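Long-range contact in intracellular exo-alpha-(1->5)-L-arabinofuranosidase (Bifidobacterium longum, PDB 2Y2W), which removes terminal alpha-L-arabinofuranosyl units from arabinans and arabinoxylan, a step in breaking down the plant cell wall: residues D123-P132 with T144-F152. Residues are numbered along the deposited sequence; the frame is centred on the assembly and turned at random.
Sequences DGIGPRENRP and TNEMGIDDF
The guanidinium of Arg131 meets the carboxylate of Asp151 at its edge. Gly124 C lies over one face, toward the rim, and Arg128 CG lies over the centre of the other. In the plane, NH1 and NH2 of Arg131 reach end-on to one oxygen, Asp151 OD2, with NH1 to OD2 at 2.8 Å. NH1 also donates to Asn145 O at 2.9 Å, in the carbonyl plane. On the side of NE the same group grips Gly126 O of its own loop through NE and NH2, with NH2 to O at 2.8 Å. CG is anti to the carbonyl carbon (chi1 -61°), and the chain then runs out straight, which carries the guanidinium across to the start of helix 149-159. With an alanine in place of Arg131, Asp151 OD2, Asn145 O and Gly126 O would probably all lose their donors from this guanidinium, and the carboxylate one of its charge partners. Asp151 OD1 lies 3.1 Å from Arg128 NH2 but well out of that guanidinium plane, so the two meet as charges and no N-H points at the oxygen; OD1 also forms a salt bridge with Arg154. Arg128 NE donates to Glu146 O at 3.1 Å. At the other end, Asn145 ND2 gives a fairly straight bond to Pro132 O, 2.9 Å and 160°. One water donates to both Arg131 O and Thr144 O. Gly148 CA, at the N-cap position, makes a CA-H...O contact with Gly124 O at 3.4 Å. Asp150 OD1 bonds Tyr183, while its OD2 takes weak bonds from Gly126 N and from Asn199. The whole is a salt-bridge network of Arg128, Arg131 and Asp151, which ties the long loop after barrel strand 107-110 to the following helix of the (beta/alpha)8 barrel.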
loop_
_atom_site.group_PDB
_atom_site.type_symbol
_atom_site.label_atom_id
_atom_site.label_comp_id
_atom_site.label_asym_id
_atom_site.label_seq_id
_atom_site.Cartn_x
_atom_site.Cartn_y
_atom_site.Cartn_z
ATOM N N ASP D 123 -6.927 -18.642 5.921
ATOM C CA ASP D 123 -8.292 -19.164 5.820
ATOM C C ASP D 123 -8.321 -20.656 5.505
ATOM O O ASP D 123 -9.321 -21.328 5.764
ATOM C CB ASP D 123 -9.091 -18.400 4.757
ATOM C CG ASP D 123 -9.455 -16.994 5.193
ATOM O OD1 ASP D 123 -9.407 -16.706 6.409
ATOM O OD2 ASP D 123 -9.805 -16.178 4.315
ATOM N N GLY D 124 -7.223 -21.161 4.947
ATOM C CA GLY D 124 -7.132 -22.557 4.533
ATOM C C GLY D 124 -6.272 -23.431 5.425
ATOM O O GLY D 124 -5.971 -24.569 5.070
ATOM N N ILE D 125 -5.868 -22.900 6.577
ATOM C CA ILE D 125 -5.073 -23.659 7.549
ATOM C C ILE D 125 -5.887 -23.965 8.807
ATOM O O ILE D 125 -6.970 -23.406 9.014
ATOM C CB ILE D 125 -3.737 -22.943 7.935
ATOM C CG1 ILE D 125 -4.007 -21.647 8.713
ATOM C CG2 ILE D 125 -2.881 -22.694 6.699
ATOM C CD1 ILE D 125 -2.804 -21.093 9.446
ATOM N N GLY D 126 -5.357 -24.856 9.643
ATOM C CA GLY D 126 -6.035 -25.254 10.871
ATOM C C GLY D 126 -7.134 -26.268 10.620
ATOM O O GLY D 126 -7.256 -26.788 9.506
ATOM N N PRO D 127 -7.943 -26.558 11.657
ATOM C CA PRO D 127 -9.035 -27.532 11.553
ATOM C C PRO D 127 -10.129 -27.067 10.590
ATOM O O PRO D 127 -10.612 -25.937 10.708
ATOM C CB PRO D 127 -9.578 -27.608 12.990
ATOM C CG PRO D 127 -8.477 -27.057 13.856
ATOM C CD PRO D 127 -7.830 -26.006 13.020
ATOM N N ARG D 128 -10.506 -27.937 9.648
ATOM C CA ARG D 128 -11.539 -27.632 8.648
ATOM C C ARG D 128 -12.808 -27.046 9.256
ATOM O O ARG D 128 -13.357 -26.069 8.741
ATOM C CB ARG D 128 -11.905 -28.877 7.840
ATOM C CG ARG D 128 -10.947 -29.209 6.721
ATOM C CD ARG D 128 -11.544 -30.261 5.807
ATOM N NE ARG D 128 -10.531 -30.897 4.971
ATOM C CZ ARG D 128 -9.870 -32.005 5.296
ATOM N NH1 ARG D 128 -10.107 -32.619 6.448
ATOM N NH2 ARG D 128 -8.970 -32.502 4.464
ATOM N N GLU D 129 -13.259 -27.649 10.355
ATOM C CA GLU D 129 -14.470 -27.225 11.060
ATOM C C GLU D 129 -14.533 -25.712 11.233
ATOM O O GLU D 129 -15.586 -25.102 11.037
ATOM C CB GLU D 129 -14.566 -27.898 12.437
ATOM C CG GLU D 129 -14.624 -29.424 12.412
ATOM C CD GLU D 129 -13.259 -30.073 12.204
ATOM O OE1 GLU D 129 -12.262 -29.566 12.768
ATOM O OE2 GLU D 129 -13.189 -31.093 11.481
ATOM N N ASN D 130 -13.392 -25.118 11.574
ATOM C CA ASN D 130 -13.325 -23.715 11.970
ATOM C C ASN D 130 -12.810 -22.763 10.884
ATOM O O ASN D 130 -12.571 -21.580 11.149
ATOM C CB ASN D 130 -12.504 -23.584 13.263
ATOM C CG ASN D 130 -13.114 -24.366 14.424
ATOM O OD1 ASN D 130 -12.649 -25.452 14.771
ATOM N ND2 ASN D 130 -14.175 -23.821 15.015
ATOM N N ARG D 131 -12.658 -23.276 9.664
ATOM C CA ARG D 131 -12.236 -22.449 8.532
ATOM C C ARG D 131 -13.411 -21.640 7.976
ATOM O O ARG D 131 -14.494 -22.188 7.762
ATOM C CB ARG D 131 -11.604 -23.305 7.430
ATOM C CG ARG D 131 -10.349 -24.053 7.860
ATOM C CD ARG D 131 -9.738 -24.813 6.700
ATOM N NE ARG D 131 -8.836 -25.873 7.146
ATOM C CZ ARG D 131 -8.107 -26.637 6.334
ATOM N NH1 ARG D 131 -8.160 -26.468 5.016
ATOM N NH2 ARG D 131 -7.322 -27.574 6.841
ATOM N N PRO D 132 -13.204 -20.328 7.745
ATOM C CA PRO D 132 -14.284 -19.461 7.272
ATOM C C PRO D 132 -14.653 -19.712 5.811
ATOM O O PRO D 132 -13.805 -20.117 5.011
ATOM C CB PRO D 132 -13.699 -18.056 7.434
ATOM C CG PRO D 132 -12.237 -18.249 7.303
ATOM C CD PRO D 132 -11.941 -19.584 7.922
ATOM N N THR D 144 -15.220 -22.847 0.371
ATOM C CA THR D 144 -15.366 -23.437 1.700
ATOM C C THR D 144 -14.039 -23.531 2.439
ATOM O O THR D 144 -14.017 -23.622 3.671
ATOM C CB THR D 144 -15.984 -24.844 1.633
ATOM O OG1 THR D 144 -15.157 -25.689 0.822
ATOM C CG2 THR D 144 -17.383 -24.785 1.046
ATOM N N ASN D 145 -12.947 -23.516 1.677
ATOM C CA ASN D 145 -11.582 -23.628 2.205
ATOM C C ASN D 145 -11.260 -24.981 2.844
ATOM O O ASN D 145 -10.353 -25.085 3.673
ATOM C CB ASN D 145 -11.251 -22.465 3.156
ATOM C CG ASN D 145 -11.081 -21.146 2.429
ATOM O OD1 ASN D 145 -10.185 -20.991 1.598
ATOM N ND2 ASN D 145 -11.942 -20.186 2.742
ATOM N N GLU D 146 -11.995 -26.016 2.439
ATOM C CA GLU D 146 -11.700 -27.390 2.849
ATOM C C GLU D 146 -10.306 -27.801 2.378
ATOM O O GLU D 146 -9.646 -28.624 3.011
ATOM C CB GLU D 146 -12.753 -28.358 2.311
ATOM C CG GLU D 146 -14.128 -28.209 2.956
ATOM C CD GLU D 146 -15.228 -28.906 2.170
ATOM O OE1 GLU D 146 -15.051 -30.087 1.794
ATOM O OE2 GLU D 146 -16.279 -28.269 1.935
ATOM N N MET D 147 -9.869 -27.215 1.267
ATOM C CA MET D 147 -8.493 -27.356 0.804
ATOM C C MET D 147 -7.691 -26.074 1.036
ATOM O O MET D 147 -8.159 -24.966 0.759
ATOM C CB MET D 147 -8.453 -27.747 -0.672
ATOM C CG MET D 147 -8.703 -29.225 -0.928
ATOM S SD MET D 147 -7.253 -30.263 -0.645
ATOM C CE MET D 147 -6.126 -29.645 -1.891
ATOM N N GLY D 148 -6.484 -26.251 1.565
ATOM C CA GLY D 148 -5.540 -25.170 1.794
ATOM C C GLY D 148 -4.135 -25.722 1.684
ATOM O O GLY D 148 -3.944 -26.850 1.223
ATOM N N ILE D 149 -3.152 -24.940 2.120
ATOM C CA ILE D 149 -1.747 -25.328 1.983
ATOM C C ILE D 149 -1.363 -26.551 2.831
ATOM O O ILE D 149 -0.499 -27.328 2.433
ATOM C CB ILE D 149 -0.774 -24.118 2.200
ATOM C CG1 ILE D 149 0.667 -24.485 1.820
ATOM C CG2 ILE D 149 -0.869 -23.569 3.622
ATOM C CD1 ILE D 149 0.842 -24.911 0.369
ATOM N N ASP D 150 -2.012 -26.713 3.985
ATOM C CA ASP D 150 -1.858 -27.913 4.812
ATOM C C ASP D 150 -2.258 -29.155 4.014
ATOM O O ASP D 150 -1.532 -30.150 3.986
ATOM C CB ASP D 150 -2.734 -27.825 6.069
ATOM C CG ASP D 150 -2.173 -26.884 7.134
ATOM O OD1 ASP D 150 -0.963 -26.566 7.105
ATOM O OD2 ASP D 150 -2.955 -26.476 8.025
ATOM N N ASP D 151 -3.413 -29.071 3.357
ATOM C CA ASP D 151 -4.002 -30.202 2.646
ATOM C C ASP D 151 -3.312 -30.466 1.313
ATOM O O ASP D 151 -3.044 -31.622 0.971
ATOM C CB ASP D 151 -5.504 -29.981 2.440
ATOM C CG ASP D 151 -6.264 -29.855 3.752
ATOM O OD1 ASP D 151 -6.307 -30.839 4.522
ATOM O OD2 ASP D 151 -6.823 -28.768 4.012
ATOM N N PHE D 152 -3.020 -29.402 0.565
ATOM C CA PHE D 152 -2.332 -29.550 -0.715
ATOM C C PHE D 152 -0.909 -30.078 -0.541
ATOM O O PHE D 152 -0.384 -30.758 -1.428
ATOM C CB PHE D 152 -2.331 -28.248 -1.525
ATOM C CG PHE D 152 -1.843 -28.425 -2.937
ATOM C CD1 PHE D 152 -2.687 -28.934 -3.918
ATOM C CD2 PHE D 152 -0.531 -28.115 -3.278
ATOM C CE1 PHE D 152 -2.233 -29.115 -5.218
ATOM C CE2 PHE D 152 -0.072 -28.297 -4.575
ATOM C CZ PHE D 152 -0.924 -28.794 -5.546
HETATM O O HOH W 1 -15.574 -23.652 5.715
#